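Long-range contacts in hydrolase (Bacteroides thetaiotaomicron, PDB 2OBB), which binds a magnesium ion at an aspartate-rich site and is probably a hydrolase of the haloacid dehalogenase type, its substrate and biological role being unknown: residues M4-T13 / L89-D97; R42-E50 / L66-D74. All coordinates share one frame; numbering follows the deposited sequence.

Contact 1: M4-T13 / L89-D97; sequences MTIAVDFDGT and LKADLFIDD. With MG (magnesium ion), chain B.
Two neighbouring parallel strands, 5-8 and 93-95, run side by side and release Asp9 and Asp97 at their C-terminal ends onto one magnesium ion, an arrangement consistent with the active site of the haloacid dehalogenase (HAD) fold and its DxDx(T/V) signature. The ladder is regular: Ala7 N donates to Leu93 O, Ala7 O accepts from Ile95 N at 2.8 Å, and Asp9 N donates to Ile95 O. At the N-terminal end Thr5 N points almost straight (177°) at Asp92 OD2, 3.1 Å away on the anti side of the carboxylate, and a water joins Asp92 OD2 to Thr5 OG1. Further back along the strands from the metal, Ile6 CG2 meets Ile95 CD1 at 3.6 Å on one face of the sheet, while on the other Ala7 CB lies 3.6 Å from Phe94 CD2.

Magnesium is held by Asp9 OD2 (2.1 Å), Asp97 OD1 (2.1 Å), the carbonyl Asp11 O (1.9 Å) and three waters. With Asp97 CG turned between its own backbone N and carbonyl carbon (chi1 63°), OD1 faces the ion and OD2 accepts from one of these waters. Thr13 OG1 donates to the anti lone pair of Asp9 OD2 at 2.7 Å and receives Asp97 N, coupling the two ligand-bearing segments. A valine in place of this threonine would probably leave Asp97 N without its acceptor and Asp9 OD2 without its hydroxyl donor, undoing this link between the segments. Asp96 stacks its carboxylate on that of Asp9, planes 7° apart, and Lys88 of the second subunit forms salt bridges with both. Cation and lysine are thus likely to offset the negative charge concentrated at the strand ends.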
loop_
_atom_site.group_PDB
_atom_site.type_symbol
_atom_site.label_atom_id
_atom_site.label_comp_id
_atom_site.label_asym_id
_atom_site.label_seq_id
_atom_site.Cartn_x
_atom_site.Cartn_y
_atom_site.Cartn_z
HETATM N N MSE A 4 6.979 -6.047 -13.618
HETATM C CA MSE A 4 6.978 -5.477 -12.290
HETATM C C MSE A 4 6.676 -6.494 -11.183
HETATM O O MSE A 4 6.027 -7.501 -11.398
HETATM C CB MSE A 4 5.945 -4.354 -12.225
HETATM C CG MSE A 4 6.272 -3.058 -12.994
HETATM SE SE MSE A 4 4.924 -1.674 -12.494
HETATM C CE MSE A 4 3.343 -2.416 -13.400
ATOM N N THR A 5 7.125 -6.185 -9.978
ATOM C CA THR A 5 6.766 -6.950 -8.805
ATOM C C THR A 5 5.595 -6.251 -8.133
ATOM O O THR A 5 5.718 -5.127 -7.656
ATOM C CB THR A 5 7.953 -7.025 -7.840
ATOM O OG1 THR A 5 9.082 -7.587 -8.518
ATOM C CG2 THR A 5 7.603 -7.879 -6.611
ATOM N N ILE A 6 4.463 -6.930 -8.080
ATOM C CA ILE A 6 3.209 -6.345 -7.633
ATOM C C ILE A 6 2.825 -7.013 -6.318
ATOM O O ILE A 6 2.707 -8.248 -6.281
ATOM C CB ILE A 6 2.135 -6.599 -8.682
ATOM C CG1 ILE A 6 2.591 -6.008 -10.043
ATOM C CG2 ILE A 6 0.795 -6.037 -8.242
ATOM C CD1 ILE A 6 1.661 -6.254 -11.166
ATOM N N ALA A 7 2.636 -6.209 -5.256
ATOM C CA ALA A 7 2.127 -6.712 -3.993
ATOM C C ALA A 7 0.608 -6.678 -4.030
ATOM O O ALA A 7 0.035 -5.639 -4.319
ATOM C CB ALA A 7 2.635 -5.866 -2.845
ATOM N N VAL A 8 -0.045 -7.800 -3.750
ATOM C CA VAL A 8 -1.501 -7.828 -3.784
ATOM C C VAL A 8 -2.081 -8.232 -2.443
ATOM O O VAL A 8 -1.766 -9.306 -1.890
ATOM C CB VAL A 8 -2.074 -8.748 -4.912
ATOM C CG1 VAL A 8 -3.617 -8.471 -5.138
ATOM C CG2 VAL A 8 -1.297 -8.553 -6.211
ATOM N N ASP A 9 -2.954 -7.379 -1.927
ATOM C CA ASP A 9 -3.638 -7.678 -0.682
ATOM C C ASP A 9 -4.635 -8.813 -0.915
ATOM O O ASP A 9 -4.984 -9.110 -2.055
ATOM C CB ASP A 9 -4.323 -6.427 -0.181
ATOM C CG ASP A 9 -5.150 -6.668 1.040
ATOM O OD1 ASP A 9 -4.607 -7.191 2.018
ATOM O OD2 ASP A 9 -6.344 -6.295 1.040
ATOM N N PHE A 10 -5.080 -9.464 0.154
ATOM C CA PHE A 10 -6.052 -10.506 -0.013
ATOM C C PHE A 10 -7.469 -10.038 0.332
ATOM O O PHE A 10 -8.294 -9.865 -0.594
ATOM C CB PHE A 10 -5.660 -11.753 0.779
ATOM C CG PHE A 10 -6.560 -12.932 0.537
ATOM C CD1 PHE A 10 -6.629 -13.532 -0.724
ATOM C CD2 PHE A 10 -7.320 -13.472 1.575
ATOM C CE1 PHE A 10 -7.452 -14.655 -0.954
ATOM C CE2 PHE A 10 -8.156 -14.599 1.349
ATOM C CZ PHE A 10 -8.216 -15.183 0.087
ATOM N N ASP A 11 -7.760 -9.839 1.630
ATOM C CA ASP A 11 -9.122 -9.496 2.052
ATOM C C ASP A 11 -9.574 -8.095 1.624
ATOM O O ASP A 11 -8.918 -7.081 1.934
ATOM C CB ASP A 11 -9.300 -9.646 3.559
ATOM C CG ASP A 11 -8.846 -10.994 4.070
ATOM O OD1 ASP A 11 -9.618 -11.973 3.982
ATOM O OD2 ASP A 11 -7.705 -11.065 4.571
ATOM N N GLY A 12 -10.707 -8.047 0.925
ATOM C CA GLY A 12 -11.240 -6.797 0.397
ATOM C C GLY A 12 -10.665 -6.458 -0.970
ATOM O O GLY A 12 -11.101 -5.505 -1.607
ATOM N N THR A 13 -9.675 -7.238 -1.408
ATOM C CA THR A 13 -8.969 -6.991 -2.650
ATOM C C THR A 13 -9.183 -8.098 -3.677
ATOM O O THR A 13 -9.566 -7.823 -4.801
ATOM C CB THR A 13 -7.448 -6.812 -2.402
ATOM O OG1 THR A 13 -7.248 -5.768 -1.448
ATOM C CG2 THR A 13 -6.696 -6.453 -3.701
ATOM N N LEU A 89 7.639 -4.687 2.008
ATOM C CA LEU A 89 8.059 -5.270 0.733
ATOM C C LEU A 89 8.710 -4.249 -0.186
ATOM O O LEU A 89 8.351 -3.061 -0.174
ATOM C CB LEU A 89 6.874 -5.859 -0.020
ATOM C CG LEU A 89 6.213 -7.100 0.560
ATOM C CD1 LEU A 89 5.256 -7.668 -0.463
ATOM C CD2 LEU A 89 7.228 -8.144 1.035
ATOM N N LYS A 90 9.633 -4.716 -1.013
ATOM C CA LYS A 90 10.248 -3.850 -1.999
ATOM C C LYS A 90 9.492 -3.825 -3.331
ATOM O O LYS A 90 10.037 -3.353 -4.329
ATOM C CB LYS A 90 11.712 -4.232 -2.203
ATOM C CG LYS A 90 12.475 -4.188 -0.906
ATOM C CD LYS A 90 13.984 -4.051 -1.137
ATOM C CE LYS A 90 14.691 -3.657 0.134
ATOM N NZ LYS A 90 14.766 -4.830 1.022
ATOM N N ALA A 91 8.244 -4.290 -3.344
ATOM C CA ALA A 91 7.406 -4.291 -4.549
ATOM C C ALA A 91 7.431 -2.982 -5.370
ATOM O O ALA A 91 7.633 -1.911 -4.817
ATOM C CB ALA A 91 5.992 -4.612 -4.167
ATOM N N ASP A 92 7.168 -3.063 -6.670
ATOM C CA ASP A 92 7.069 -1.855 -7.526
ATOM C C ASP A 92 5.663 -1.211 -7.503
ATOM O O ASP A 92 5.480 -0.028 -7.874
ATOM C CB ASP A 92 7.426 -2.228 -8.977
ATOM C CG ASP A 92 8.864 -2.714 -9.113
ATOM O OD1 ASP A 92 9.765 -1.992 -8.636
ATOM O OD2 ASP A 92 9.075 -3.823 -9.655
ATOM N N LEU A 93 4.683 -2.015 -7.105
ATOM C CA LEU A 93 3.284 -1.633 -7.119
ATOM C C LEU A 93 2.543 -2.320 -5.965
ATOM O O LEU A 93 2.865 -3.472 -5.620
ATOM C CB LEU A 93 2.652 -2.071 -8.428
ATOM C CG LEU A 93 1.411 -1.314 -8.898
ATOM C CD1 LEU A 93 1.862 0.030 -9.541
ATOM C CD2 LEU A 93 0.610 -2.167 -9.871
ATOM N N PHE A 94 1.559 -1.614 -5.392
ATOM C CA PHE A 94 0.719 -2.157 -4.350
ATOM C C PHE A 94 -0.760 -2.095 -4.766
ATOM O O PHE A 94 -1.280 -1.050 -5.139
ATOM C CB PHE A 94 0.940 -1.397 -3.040
ATOM C CG PHE A 94 2.325 -1.548 -2.471
ATOM C CD1 PHE A 94 3.362 -0.721 -2.890
ATOM C CD2 PHE A 94 2.593 -2.530 -1.534
ATOM C CE1 PHE A 94 4.656 -0.847 -2.348
ATOM C CE2 PHE A 94 3.895 -2.673 -0.967
ATOM C CZ PHE A 94 4.918 -1.832 -1.368
ATOM N N ILE A 95 -1.426 -3.230 -4.705
ATOM C CA ILE A 95 -2.853 -3.281 -4.964
ATOM C C ILE A 95 -3.465 -3.664 -3.641
ATOM O O ILE A 95 -3.250 -4.780 -3.157
ATOM C CB ILE A 95 -3.203 -4.321 -6.061
ATOM C CG1 ILE A 95 -2.421 -4.014 -7.348
ATOM C CG2 ILE A 95 -4.753 -4.355 -6.315
ATOM C CD1 ILE A 95 -2.609 -5.036 -8.457
ATOM N N ASP A 96 -4.230 -2.738 -3.064
ATOM C CA ASP A 96 -4.751 -2.890 -1.715
ATOM C C ASP A 96 -6.061 -2.104 -1.552
ATOM O O ASP A 96 -6.148 -0.918 -1.916
ATOM C CB ASP A 96 -3.709 -2.351 -0.759
ATOM C CG ASP A 96 -3.851 -2.903 0.629
ATOM O OD1 ASP A 96 -5.006 -2.861 1.111
ATOM O OD2 ASP A 96 -2.786 -3.284 1.245
ATOM N N ASP A 97 -7.088 -2.729 -0.995
ATOM C CA ASP A 97 -8.381 -2.012 -0.916
ATOM C C ASP A 97 -8.291 -0.888 0.100
ATOM O O ASP A 97 -9.153 -0.036 0.134
ATOM C CB ASP A 97 -9.533 -2.943 -0.588
ATOM C CG ASP A 97 -9.374 -3.585 0.772
ATOM O OD1 ASP A 97 -8.321 -4.216 1.007
ATOM O OD2 ASP A 97 -10.291 -3.447 1.615
HETATM MG MG MG B . -7.778 -5.647 2.426
HETATM O O HOH W 1 10.679 -5.788 -9.237
HETATM O O HOH W 2 -6.894 -6.604 3.966
HETATM O O HOH W 3 -6.186 -4.293 2.824
HETATM O O HOH W 4 -9.246 -4.747 3.657
#

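Contact 2: R42-E50 / L66-D74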
loop_
_atom_site.group_PDB
_atom_site.type_symbol
_atom_site.label_atom_id
_atom_site.label_comp_id
_atom_site.label_asym_id
_atom_site.label_seq_id
_atom_site.Cartn_x
_atom_site.Cartn_y
_atom_site.Cartn_z
ATOM N N ARG A 42 5.475 -10.229 -11.506
ATOM C CA ARG A 42 5.532 -11.123 -10.366
ATOM C C ARG A 42 4.455 -10.681 -9.393
ATOM O O ARG A 42 4.317 -9.491 -9.179
ATOM C CB ARG A 42 6.882 -11.036 -9.667
ATOM C CG ARG A 42 8.021 -11.676 -10.402
ATOM C CD ARG A 42 9.308 -11.409 -9.656
ATOM N NE ARG A 42 10.401 -12.193 -10.226
ATOM C CZ ARG A 42 11.651 -12.175 -9.787
ATOM N NH1 ARG A 42 11.996 -11.434 -8.744
ATOM N NH2 ARG A 42 12.547 -12.919 -10.380
ATOM N N LEU A 43 3.705 -11.632 -8.834
ATOM C CA LEU A 43 2.714 -11.354 -7.809
ATOM C C LEU A 43 3.206 -11.828 -6.468
ATOM O O LEU A 43 3.601 -12.975 -6.311
ATOM C CB LEU A 43 1.377 -12.040 -8.136
ATOM C CG LEU A 43 0.836 -11.783 -9.559
ATOM C CD1 LEU A 43 -0.546 -12.426 -9.700
ATOM C CD2 LEU A 43 0.792 -10.314 -9.931
ATOM N N ILE A 44 3.180 -10.942 -5.489
ATOM C CA ILE A 44 3.497 -11.320 -4.126
ATOM C C ILE A 44 2.263 -11.082 -3.285
ATOM O O ILE A 44 1.731 -9.988 -3.276
ATOM C CB ILE A 44 4.691 -10.508 -3.561
ATOM C CG1 ILE A 44 5.954 -10.782 -4.385
ATOM C CG2 ILE A 44 4.936 -10.840 -2.093
ATOM C CD1 ILE A 44 7.182 -10.089 -3.811
ATOM N N LEU A 45 1.808 -12.109 -2.578
ATOM C CA LEU A 45 0.717 -11.934 -1.637
ATOM C C LEU A 45 1.191 -11.104 -0.450
ATOM O O LEU A 45 2.266 -11.368 0.114
ATOM C CB LEU A 45 0.161 -13.276 -1.202
ATOM C CG LEU A 45 -1.145 -13.226 -0.407
ATOM C CD1 LEU A 45 -2.293 -12.580 -1.223
ATOM C CD2 LEU A 45 -1.488 -14.667 0.005
ATOM N N TRP A 46 0.411 -10.080 -0.107
ATOM C CA TRP A 46 0.794 -9.110 0.924
ATOM C C TRP A 46 -0.396 -8.910 1.830
ATOM O O TRP A 46 -1.287 -8.115 1.520
ATOM C CB TRP A 46 1.183 -7.798 0.239
ATOM C CG TRP A 46 1.890 -6.722 1.033
ATOM C CD1 TRP A 46 1.699 -5.391 0.882
ATOM C CD2 TRP A 46 2.913 -6.868 2.059
ATOM N NE1 TRP A 46 2.520 -4.694 1.734
ATOM C CE2 TRP A 46 3.275 -5.568 2.463
ATOM C CE3 TRP A 46 3.541 -7.963 2.669
ATOM C CZ2 TRP A 46 4.267 -5.318 3.435
ATOM C CZ3 TRP A 46 4.508 -7.727 3.640
ATOM C CH2 TRP A 46 4.868 -6.397 4.012
ATOM N N SER A 47 -0.414 -9.661 2.934
ATOM C CA SER A 47 -1.556 -9.753 3.827
ATOM C C SER A 47 -1.126 -9.731 5.284
ATOM O O SER A 47 -0.050 -10.224 5.632
ATOM C CB SER A 47 -2.280 -11.062 3.549
ATOM O OG SER A 47 -3.449 -11.168 4.323
ATOM N N VAL A 48 -1.965 -9.165 6.151
ATOM C CA VAL A 48 -1.721 -9.263 7.574
ATOM C C VAL A 48 -1.893 -10.719 8.031
ATOM O O VAL A 48 -1.451 -11.076 9.118
ATOM C CB VAL A 48 -2.600 -8.276 8.427
ATOM C CG1 VAL A 48 -2.205 -6.824 8.141
ATOM C CG2 VAL A 48 -4.108 -8.520 8.210
ATOM N N ARG A 49 -2.529 -11.547 7.194
ATOM C CA ARG A 49 -2.612 -12.998 7.437
ATOM C C ARG A 49 -1.210 -13.615 7.639
ATOM O O ARG A 49 -0.275 -13.343 6.856
ATOM C CB ARG A 49 -3.338 -13.708 6.282
ATOM C CG ARG A 49 -4.856 -13.495 6.258
ATOM C CD ARG A 49 -5.525 -14.084 5.001
ATOM N NE ARG A 49 -6.977 -13.869 4.971
ATOM C CZ ARG A 49 -7.903 -14.785 5.271
ATOM N NH1 ARG A 49 -7.558 -16.019 5.629
ATOM N NH2 ARG A 49 -9.195 -14.462 5.212
ATOM N N GLU A 50 -1.082 -14.413 8.701
ATOM C CA GLU A 50 0.096 -15.247 8.995
ATOM C C GLU A 50 -0.363 -16.664 9.426
ATOM O O GLU A 50 -1.521 -16.870 9.799
ATOM C CB GLU A 50 0.927 -14.663 10.153
ATOM C CG GLU A 50 1.364 -13.195 10.034
ATOM C CD GLU A 50 2.573 -12.958 9.094
ATOM O OE1 GLU A 50 3.017 -13.890 8.357
ATOM O OE2 GLU A 50 3.074 -11.811 9.096
ATOM N N LEU A 66 -4.091 -19.850 -9.090
ATOM C CA LEU A 66 -3.297 -18.648 -8.815
ATOM C C LEU A 66 -2.231 -18.953 -7.769
ATOM O O LEU A 66 -2.540 -19.281 -6.604
ATOM C CB LEU A 66 -4.175 -17.447 -8.399
ATOM C CG LEU A 66 -3.497 -16.193 -7.837
ATOM C CD1 LEU A 66 -2.472 -15.560 -8.822
ATOM C CD2 LEU A 66 -4.548 -15.156 -7.368
ATOM N N GLU A 67 -0.979 -18.840 -8.210
ATOM C CA GLU A 67 0.192 -19.152 -7.398
ATOM C C GLU A 67 1.118 -17.962 -7.387
ATOM O O GLU A 67 1.342 -17.333 -8.434
ATOM C CB GLU A 67 0.904 -20.385 -7.960
ATOM C CG GLU A 67 1.109 -21.463 -6.923
ATOM C CD GLU A 67 1.142 -22.881 -7.507
ATOM O OE1 GLU A 67 1.859 -23.138 -8.518
ATOM O OE2 GLU A 67 0.448 -23.758 -6.930
ATOM N N PHE A 68 1.640 -17.644 -6.199
ATOM C CA PHE A 68 2.398 -16.421 -5.978
ATOM C C PHE A 68 3.906 -16.597 -6.125
ATOM O O PHE A 68 4.444 -17.651 -5.782
ATOM C CB PHE A 68 2.031 -15.808 -4.618
ATOM C CG PHE A 68 0.631 -15.300 -4.578
ATOM C CD1 PHE A 68 0.309 -14.089 -5.189
ATOM C CD2 PHE A 68 -0.381 -16.057 -4.000
ATOM C CE1 PHE A 68 -0.998 -13.644 -5.193
ATOM C CE2 PHE A 68 -1.691 -15.618 -4.005
ATOM C CZ PHE A 68 -1.992 -14.416 -4.597
ATOM N N TYR A 69 4.580 -15.563 -6.636
ATOM C CA TYR A 69 6.044 -15.552 -6.607
ATOM C C TYR A 69 6.503 -15.758 -5.183
ATOM O O TYR A 69 7.493 -16.454 -4.954
ATOM C CB TYR A 69 6.647 -14.244 -7.118
ATOM C CG TYR A 69 8.170 -14.199 -7.054
ATOM C CD1 TYR A 69 8.965 -14.984 -7.904
ATOM C CD2 TYR A 69 8.815 -13.369 -6.154
ATOM C CE1 TYR A 69 10.377 -14.936 -7.838
ATOM C CE2 TYR A 69 10.205 -13.309 -6.082
ATOM C CZ TYR A 69 10.978 -14.086 -6.925
ATOM O OH TYR A 69 12.347 -13.998 -6.827
ATOM N N ALA A 70 5.799 -15.105 -4.244
ATOM C CA ALA A 70 6.018 -15.284 -2.795
ATOM C C ALA A 70 4.847 -14.757 -1.989
ATOM O O ALA A 70 3.980 -14.079 -2.535
ATOM C CB ALA A 70 7.343 -14.620 -2.320
ATOM N N ALA A 71 4.851 -15.067 -0.692
ATOM C CA ALA A 71 3.840 -14.633 0.281
ATOM C C ALA A 71 4.509 -13.926 1.449
ATOM O O ALA A 71 5.219 -14.560 2.260
ATOM C CB ALA A 71 3.051 -15.820 0.813
ATOM N N ASN A 72 4.268 -12.617 1.530
ATOM C CA ASN A 72 4.748 -11.764 2.613
ATOM C C ASN A 72 6.262 -11.832 2.736
ATOM O O ASN A 72 6.828 -11.635 3.822
ATOM C CB ASN A 72 4.052 -12.101 3.944
ATOM C CG ASN A 72 2.542 -11.884 3.890
ATOM O OD1 ASN A 72 2.033 -11.173 3.015
ATOM N ND2 ASN A 72 1.820 -12.502 4.817
ATOM N N LYS A 73 6.908 -12.151 1.625
ATOM C CA LYS A 73 8.352 -12.037 1.543
ATOM C C LYS A 73 8.672 -11.379 0.216
ATOM O O LYS A 73 7.816 -11.331 -0.691
ATOM C CB LYS A 73 9.023 -13.407 1.582
ATOM C CG LYS A 73 8.605 -14.358 2.690
ATOM C CD LYS A 73 9.447 -15.628 2.574
ATOM C CE LYS A 73 8.939 -16.743 3.455
ATOM N NZ LYS A 73 8.531 -16.164 4.760
ATOM N N ASP A 74 9.896 -10.876 0.109
ATOM C CA ASP A 74 10.377 -10.272 -1.130
ATOM C C ASP A 74 10.786 -11.325 -2.140
ATOM O O ASP A 74 10.838 -11.057 -3.347
ATOM C CB ASP A 74 11.529 -9.290 -0.856
ATOM C CG ASP A 74 11.021 -7.907 -0.515
ATOM O OD1 ASP A 74 10.002 -7.500 -1.115
ATOM O OD2 ASP A 74 11.605 -7.239 0.363
#
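Strands 42-45 and 70-71 are the two parallel strands of a beta-alpha-beta unit whose crossover helix is 51-62, and their contact is buried and tightly packed on the helix side and open to solvent at the Arg42 end. In the tight part Leu45 CB sits over the centre of the Phe68 ring, 3.8 Å from its centroid, while Leu45 CD1 reaches Phe68 CZ; Leu66 CD1 lies over the opposite face, toward the rim. Leu43 meets Leu66 methyl to methyl, CD1 to CD1 at 3.8 Å, and helix 29-38 packs against both leucines. Leu45 CG stands opposite its backbone N (chi1 -170°), which places CG, and with it CD1, beside the Phe68 ring.

Backbone pairing is short: Tyr69 N donates to Leu43 O, Leu45 N to Ala70 O, and Asn72 N to Leu45 O at 2.8 Å. On the other side of the sheet Ile44 CG2 lies against the backbone, 3.2 Å from Lys73 O.

At the exposed end the extended Arg42 chain runs across the Tyr69 ring. Its CD is over the ring centre, 3.8 Å from the centroid, and the guanidinium lies nearly flat on the ring (planes 13° apart), shifted toward the hydroxyl in an off-centre cation-pi contact. Arg42 NH1 also comes near Tyr69 OH, but the angle is too poor for a hydrogen bond, and the pair is held by stacking.

Beyond the strands Asn72 fastens the loop that follows strand 42-45, near the probable active site, where Arg49 makes a salt bridge to Asp11. The Asn72 amide is turned steeply to the plane of the Trp46 indole, with OD1 at the ring edge; that same OD1 accepts from Ser47 N at 2.9 Å, the N-H pointing at it at 162°.

From the N terminus the chain enters strand 5-8, the first partner of contact 1, passes through helix 29-38 and reaches strand 42-45. Contact 2 closes the shorter loop, around helix 51-62, when strand 70-71 returns beside 42-45. The chain then continues to strand 93-95, which pairs with 5-8 and closes contact 1, so contact 2 is nested inside the larger loop. Strands 5-8 and 42-45 are sheet neighbours, and Ile6 N to Arg42 O (2.8 Å) is a probable hydrogen bond between the two contacts. With that central pairing between them, the contacts give the strand order 70-71, 42-45, 5-8, 93-95, and both also touch the second subunit.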